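Local coordinates for uncharacterized protein (Bacteroides fragilis, PDB 3MSW) that is of unknown function but is probably exported and folds as a single-layer antiparallel beta-sheet apparently evolved from beta-hairpin repeats, at residues 95-100 and 124-129; 58-61 and 66-69. One frame throughout, in Å; residues are numbered along the deposited sequence.

Contact 1: residues 95-100 and 124-129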
loop_
_atom_site.group_PDB
_atom_site.type_symbol
_atom_site.label_atom_id
_atom_site.label_comp_id
_atom_site.label_asym_id
_atom_site.label_seq_id
_atom_site.Cartn_x
_atom_site.Cartn_y
_atom_site.Cartn_z
ATOM N N PHE A 95 -5.723 -1.570 13.558
ATOM C CA PHE A 95 -4.880 -2.091 12.484
ATOM C C PHE A 95 -3.840 -3.073 13.013
ATOM O O PHE A 95 -3.025 -2.696 13.860
ATOM C CB PHE A 95 -4.157 -0.932 11.778
ATOM C CG PHE A 95 -4.985 -0.153 10.794
ATOM C CD1 PHE A 95 -5.291 -0.681 9.542
ATOM C CD2 PHE A 95 -5.406 1.139 11.089
ATOM C CE1 PHE A 95 -6.058 0.044 8.630
ATOM C CE2 PHE A 95 -6.175 1.860 10.178
ATOM C CZ PHE A 95 -6.484 1.312 8.949
ATOM N N ASP A 96 -3.810 -4.300 12.462
ATOM C CA ASP A 96 -2.797 -5.298 12.801
ATOM C C ASP A 96 -1.603 -5.189 11.831
ATOM O O ASP A 96 -1.794 -5.293 10.617
ATOM C CB ASP A 96 -3.377 -6.720 12.726
ATOM C CG ASP A 96 -4.394 -7.092 13.794
ATOM O OD1 ASP A 96 -4.468 -6.380 14.824
ATOM O OD2 ASP A 96 -5.098 -8.103 13.608
ATOM N N LEU A 97 -0.373 -5.022 12.368
ATOM C CA LEU A 97 0.862 -4.975 11.569
ATOM C C LEU A 97 0.977 -6.314 10.832
ATOM O O LEU A 97 0.748 -7.340 11.450
ATOM C CB LEU A 97 2.080 -4.739 12.494
ATOM C CG LEU A 97 2.441 -3.278 12.823
ATOM C CD1 LEU A 97 3.544 -3.214 13.858
ATOM C CD2 LEU A 97 2.897 -2.518 11.583
ATOM N N SER A 98 1.185 -6.311 9.501
ATOM C CA SER A 98 1.209 -7.564 8.745
ATOM C C SER A 98 2.538 -7.812 8.001
ATOM O O SER A 98 3.138 -8.892 8.136
ATOM C CB SER A 98 0.014 -7.622 7.792
ATOM O OG SER A 98 0.047 -8.695 6.864
ATOM N N LYS A 99 2.968 -6.836 7.185
ATOM C CA LYS A 99 4.196 -6.940 6.385
ATOM C C LYS A 99 5.073 -5.713 6.563
ATOM O O LYS A 99 4.566 -4.605 6.768
ATOM C CB LYS A 99 3.880 -7.131 4.875
ATOM C CG LYS A 99 3.029 -8.373 4.516
ATOM C CD LYS A 99 3.800 -9.735 4.615
ATOM C CE LYS A 99 5.193 -9.836 3.956
ATOM N NZ LYS A 99 5.163 -10.038 2.476
ATOM N N LYS A 100 6.391 -5.905 6.472
ATOM C CA LYS A 100 7.332 -4.786 6.548
ATOM C C LYS A 100 8.379 -4.945 5.476
ATOM O O LYS A 100 8.887 -6.059 5.265
ATOM C CB LYS A 100 7.958 -4.664 7.940
ATOM C CG LYS A 100 8.855 -3.434 8.108
ATOM C CD LYS A 100 9.527 -3.411 9.462
ATOM C CE LYS A 100 9.955 -2.011 9.846
ATOM N NZ LYS A 100 10.771 -2.018 11.088
ATOM N N ASN A 124 4.577 -11.439 18.320
ATOM C CA ASN A 124 4.618 -9.990 18.074
ATOM C C ASN A 124 6.007 -9.539 17.556
ATOM O O ASN A 124 6.442 -8.410 17.809
ATOM C CB ASN A 124 4.127 -9.190 19.309
ATOM C CG ASN A 124 3.899 -7.716 19.080
ATOM O OD1 ASN A 124 3.149 -7.300 18.189
ATOM N ND2 ASN A 124 4.548 -6.892 19.887
ATOM N N GLN A 125 6.693 -10.435 16.819
ATOM C CA GLN A 125 8.015 -10.172 16.256
ATOM C C GLN A 125 8.000 -10.410 14.759
ATOM O O GLN A 125 7.295 -11.303 14.289
ATOM C CB GLN A 125 9.084 -11.045 16.939
ATOM C CG GLN A 125 9.406 -10.597 18.374
ATOM C CD GLN A 125 10.275 -11.549 19.170
ATOM O OE1 GLN A 125 10.608 -12.665 18.747
ATOM N NE2 GLN A 125 10.645 -11.124 20.368
ATOM N N TRP A 126 8.770 -9.607 14.011
ATOM C CA TRP A 126 8.883 -9.711 12.555
ATOM C C TRP A 126 9.699 -10.935 12.181
ATOM O O TRP A 126 10.723 -11.209 12.813
ATOM C CB TRP A 126 9.558 -8.464 11.975
ATOM C CG TRP A 126 8.776 -7.190 12.117
ATOM C CD1 TRP A 126 9.122 -6.099 12.863
ATOM C CD2 TRP A 126 7.593 -6.819 11.389
ATOM N NE1 TRP A 126 8.190 -5.099 12.698
ATOM C CE2 TRP A 126 7.264 -5.499 11.770
ATOM C CE3 TRP A 126 6.769 -7.484 10.465
ATOM C CZ2 TRP A 126 6.131 -4.837 11.276
ATOM C CZ3 TRP A 126 5.663 -6.825 9.961
ATOM C CH2 TRP A 126 5.346 -5.519 10.372
ATOM N N ILE A 127 9.248 -11.669 11.160
ATOM C CA ILE A 127 9.930 -12.848 10.634
ATOM C C ILE A 127 10.558 -12.424 9.330
ATOM O O ILE A 127 9.848 -11.943 8.465
ATOM C CB ILE A 127 8.962 -14.047 10.389
ATOM C CG1 ILE A 127 8.317 -14.560 11.665
ATOM C CG2 ILE A 127 9.684 -15.193 9.658
ATOM C CD1 ILE A 127 6.956 -15.373 11.353
ATOM N N LEU A 128 11.859 -12.679 9.136
ATOM C CA LEU A 128 12.485 -12.334 7.874
ATOM C C LEU A 128 12.016 -13.305 6.778
ATOM O O LEU A 128 12.115 -14.503 6.955
ATOM C CB LEU A 128 14.026 -12.365 7.999
ATOM C CG LEU A 128 14.790 -12.039 6.741
ATOM C CD1 LEU A 128 14.717 -10.533 6.426
ATOM C CD2 LEU A 128 16.272 -12.465 6.880
ATOM N N GLU A 129 11.553 -12.765 5.636
ATOM C CA GLU A 129 11.059 -13.560 4.505
ATOM C C GLU A 129 11.975 -13.439 3.307
ATOM O O GLU A 129 12.075 -14.374 2.517
ATOM C CB GLU A 129 9.631 -13.108 4.113
ATOM C CG GLU A 129 8.616 -13.259 5.231
ATOM C CD GLU A 129 8.050 -14.647 5.407
ATOM O OE1 GLU A 129 7.344 -15.117 4.486
ATOM O OE2 GLU A 129 8.263 -15.242 6.486
#

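Contact 2: residues 58-61 and 66-69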
loop_
_atom_site.group_PDB
_atom_site.type_symbol
_atom_site.label_atom_id
_atom_site.label_comp_id
_atom_site.label_asym_id
_atom_site.label_seq_id
_atom_site.Cartn_x
_atom_site.Cartn_y
_atom_site.Cartn_z
ATOM N N ALA A 58 -12.319 -0.521 0.819
ATOM C CA ALA A 58 -12.949 -1.439 -0.110
ATOM C C ALA A 58 -14.445 -1.099 -0.126
ATOM O O ALA A 58 -15.017 -0.745 0.917
ATOM C CB ALA A 58 -12.733 -2.875 0.358
ATOM N N TRP A 59 -15.075 -1.194 -1.307
ATOM C CA TRP A 59 -16.510 -0.944 -1.433
ATOM C C TRP A 59 -17.288 -2.100 -0.848
ATOM O O TRP A 59 -17.129 -3.250 -1.291
ATOM C CB TRP A 59 -16.936 -0.710 -2.889
ATOM C CG TRP A 59 -18.350 -0.200 -3.007
ATOM C CD1 TRP A 59 -19.439 -0.894 -3.455
ATOM C CD2 TRP A 59 -18.829 1.105 -2.636
ATOM N NE1 TRP A 59 -20.562 -0.096 -3.409
ATOM C CE2 TRP A 59 -20.212 1.143 -2.927
ATOM C CE3 TRP A 59 -18.215 2.258 -2.107
ATOM C CZ2 TRP A 59 -20.992 2.291 -2.720
ATOM C CZ3 TRP A 59 -18.998 3.383 -1.873
ATOM C CH2 TRP A 59 -20.373 3.384 -2.163
ATOM N N ASN A 60 -18.127 -1.803 0.162
ATOM C CA ASN A 60 -18.964 -2.823 0.787
ATOM C C ASN A 60 -20.276 -2.860 -0.020
ATOM O O ASN A 60 -21.053 -1.915 0.045
ATOM C CB ASN A 60 -19.221 -2.518 2.281
ATOM C CG ASN A 60 -20.061 -3.569 2.978
ATOM O OD1 ASN A 60 -21.072 -4.031 2.471
ATOM N ND2 ASN A 60 -19.666 -3.976 4.155
ATOM N N ILE A 61 -20.491 -3.922 -0.799
ATOM C CA ILE A 61 -21.670 -4.062 -1.679
ATOM C C ILE A 61 -22.983 -4.234 -0.928
ATOM O O ILE A 61 -24.053 -4.035 -1.519
ATOM C CB ILE A 61 -21.463 -5.160 -2.768
ATOM C CG1 ILE A 61 -21.396 -6.582 -2.132
ATOM C CG2 ILE A 61 -20.220 -4.837 -3.631
ATOM C CD1 ILE A 61 -21.467 -7.743 -3.077
ATOM N N TRP A 66 -17.964 2.766 1.919
ATOM C CA TRP A 66 -16.559 2.370 1.956
ATOM C C TRP A 66 -16.272 1.793 3.337
ATOM O O TRP A 66 -16.856 2.237 4.328
ATOM C CB TRP A 66 -15.630 3.591 1.752
ATOM C CG TRP A 66 -15.694 4.188 0.380
ATOM C CD1 TRP A 66 -16.281 5.365 0.025
ATOM C CD2 TRP A 66 -15.215 3.595 -0.836
ATOM N NE1 TRP A 66 -16.094 5.599 -1.321
ATOM C CE2 TRP A 66 -15.472 4.515 -1.881
ATOM C CE3 TRP A 66 -14.523 2.410 -1.136
ATOM C CZ2 TRP A 66 -15.127 4.254 -3.210
ATOM C CZ3 TRP A 66 -14.205 2.141 -2.456
ATOM C CH2 TRP A 66 -14.499 3.059 -3.476
ATOM N N GLU A 67 -15.379 0.812 3.391
ATOM C CA GLU A 67 -14.932 0.208 4.640
ATOM C C GLU A 67 -13.427 0.139 4.655
ATOM O O GLU A 67 -12.828 -0.161 3.622
ATOM C CB GLU A 67 -15.498 -1.187 4.813
ATOM C CG GLU A 67 -16.271 -1.328 6.105
ATOM C CD GLU A 67 -17.518 -2.166 5.950
ATOM O OE1 GLU A 67 -17.423 -3.254 5.342
ATOM O OE2 GLU A 67 -18.591 -1.730 6.420
ATOM N N THR A 68 -12.829 0.421 5.827
ATOM C CA THR A 68 -11.389 0.416 6.074
ATOM C C THR A 68 -10.856 -1.002 5.779
ATOM O O THR A 68 -11.400 -1.997 6.294
ATOM C CB THR A 68 -11.128 0.814 7.540
ATOM O OG1 THR A 68 -11.844 2.003 7.876
ATOM C CG2 THR A 68 -9.679 0.998 7.835
ATOM N N GLU A 69 -9.844 -1.088 4.924
ATOM C CA GLU A 69 -9.246 -2.369 4.551
ATOM C C GLU A 69 -7.815 -2.488 5.088
ATOM O O GLU A 69 -7.468 -3.485 5.739
ATOM C CB GLU A 69 -9.284 -2.552 3.017
ATOM C CG GLU A 69 -8.507 -3.774 2.526
ATOM C CD GLU A 69 -8.620 -4.111 1.053
ATOM O OE1 GLU A 69 -9.755 -4.279 0.564
ATOM O OE2 GLU A 69 -7.568 -4.320 0.412
#

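Contact 1: residues 95-100 and 124-129
Leu97, Lys99 and Lys100 meet Trp126 across two strands that run the same way, 8.3 Å apart at the closest approach of their axes and inclined by 32°, a spacing that leaves room for strand 111-120 between them. At that distance the backbones cannot pair, and the contact rests on one long side chain. The indole of Trp126 reaches over the intervening strand, and its benzo ring arrives first. Its CG lies anti to the carbonyl carbon, which carries the ring system back toward 95-100.

Lys100 covers one face of this ring. Its CB stands 3.6 Å from the centroid of the six-membered ring and only 9° off the normal, a well-directed CH-pi contact. With CG anti to the backbone N (chi1 -175°) and the chain extended beyond it, the methylenes continue across the indole, and Lys100 CD comes 3.9 Å from Trp126 NE1. Lysine suits the place because its aliphatic stem can lie on an aromatic while its ammonium group travels on, here to a long, weak ion pair with Glu84. Leu97 approaches obliquely, its CB 4.0 Å from Trp126 CH2, and its methyl CD2 touches Trp126 CZ2 at the same distance. Backbone completes the surround: Ser98 O lies at the ring edge, 3.7 Å from Trp126 CZ3, while the carbonyl carbon of Lys99 comes within 3.6 Å of that same ring atom.

Ser98 and Lys99 both face Tyr85 in a classic beta bulge of strand 94-105. On the other side of that strand, Ser98 and Lys100 bond through their backbones to Met119 and Tyr117 of strand 111-120, the strand Trp126 spans while touching Met119; strand 125-133 closes this end of the sheet.

Contact 2: residues 58-61 and 66-69
Trp59 and Trp66 face each other as a non-hydrogen-bonded antiparallel pair and form a T-shaped stack. The benzo edge of Trp59 is directed at the face of Trp66, with planes at 80° and Trp59 CE3 lying 3.5 Å from Trp66 CD2, over the indole. The two first torsions differ, which explains the fit: CG of Trp59 is anti to its backbone N (chi1 -169°), whereas in Trp66 it is anti to the carbonyl carbon. Trp66 thereby lays its benzo edge along the Ala58-Trp59 backbone, with CE3 and CZ3 near Trp59 N, and turns a face to the C-H edge of Trp59.

The other face of the hairpin is polar. In one of two conformers of Glu67, Asn60 ND2 donates a nearly straight bond of 2.6 Å to Glu67 OE1, meeting the syn side of the carboxylate but 25° out of its plane. The oxygen lies almost in the amide plane, although the two flat groups are nearly perpendicular. Alanine suits the position beside this pair, its small CB accommodating Glu69 OE1 at 3.3 Å.

Backbone bonds hold these groups in register: Ala58 N to Glu67 O and Glu67 N to Ala58 O, each 2.9 Å. Further out, Asn60 OD1 accepts from the backbone N-H groups of Phe62 and Lys63 in the turn, fixing the amide that offers its N-H to Glu67. In that same conformer Glu67 OE2 forms a salt bridge with Lys63; Glu69 OE1 forms one with Lys39. The contact belongs to the hairpin of strands 51-60 and 65-77. Strand 35-46 flanks it, sending Pro37 against both tryptophans, and strand 80-89 adjoins the far side through Trp88.

How the contacts relate
Both contacts lie at the surface of one antiparallel sheet, with none of their touching residues buried. Contact 2 joins adjacent strands of a hairpin, so paired backbone bonds set its register and its two faces divide into an aromatic stack and a polar cluster. Contact 1 links strands separated by another strand; lacking direct backbone pairing, it depends on a tryptophan meeting aliphatic chains and backbone. Tryptophan serves both, with an aromatic edge on its face in contact 2 and a lysine methylene in contact 1. Although their centres lie about 23 Å apart, they touch where Phe95 CZ packs 3.4 Å from Thr68 CG2.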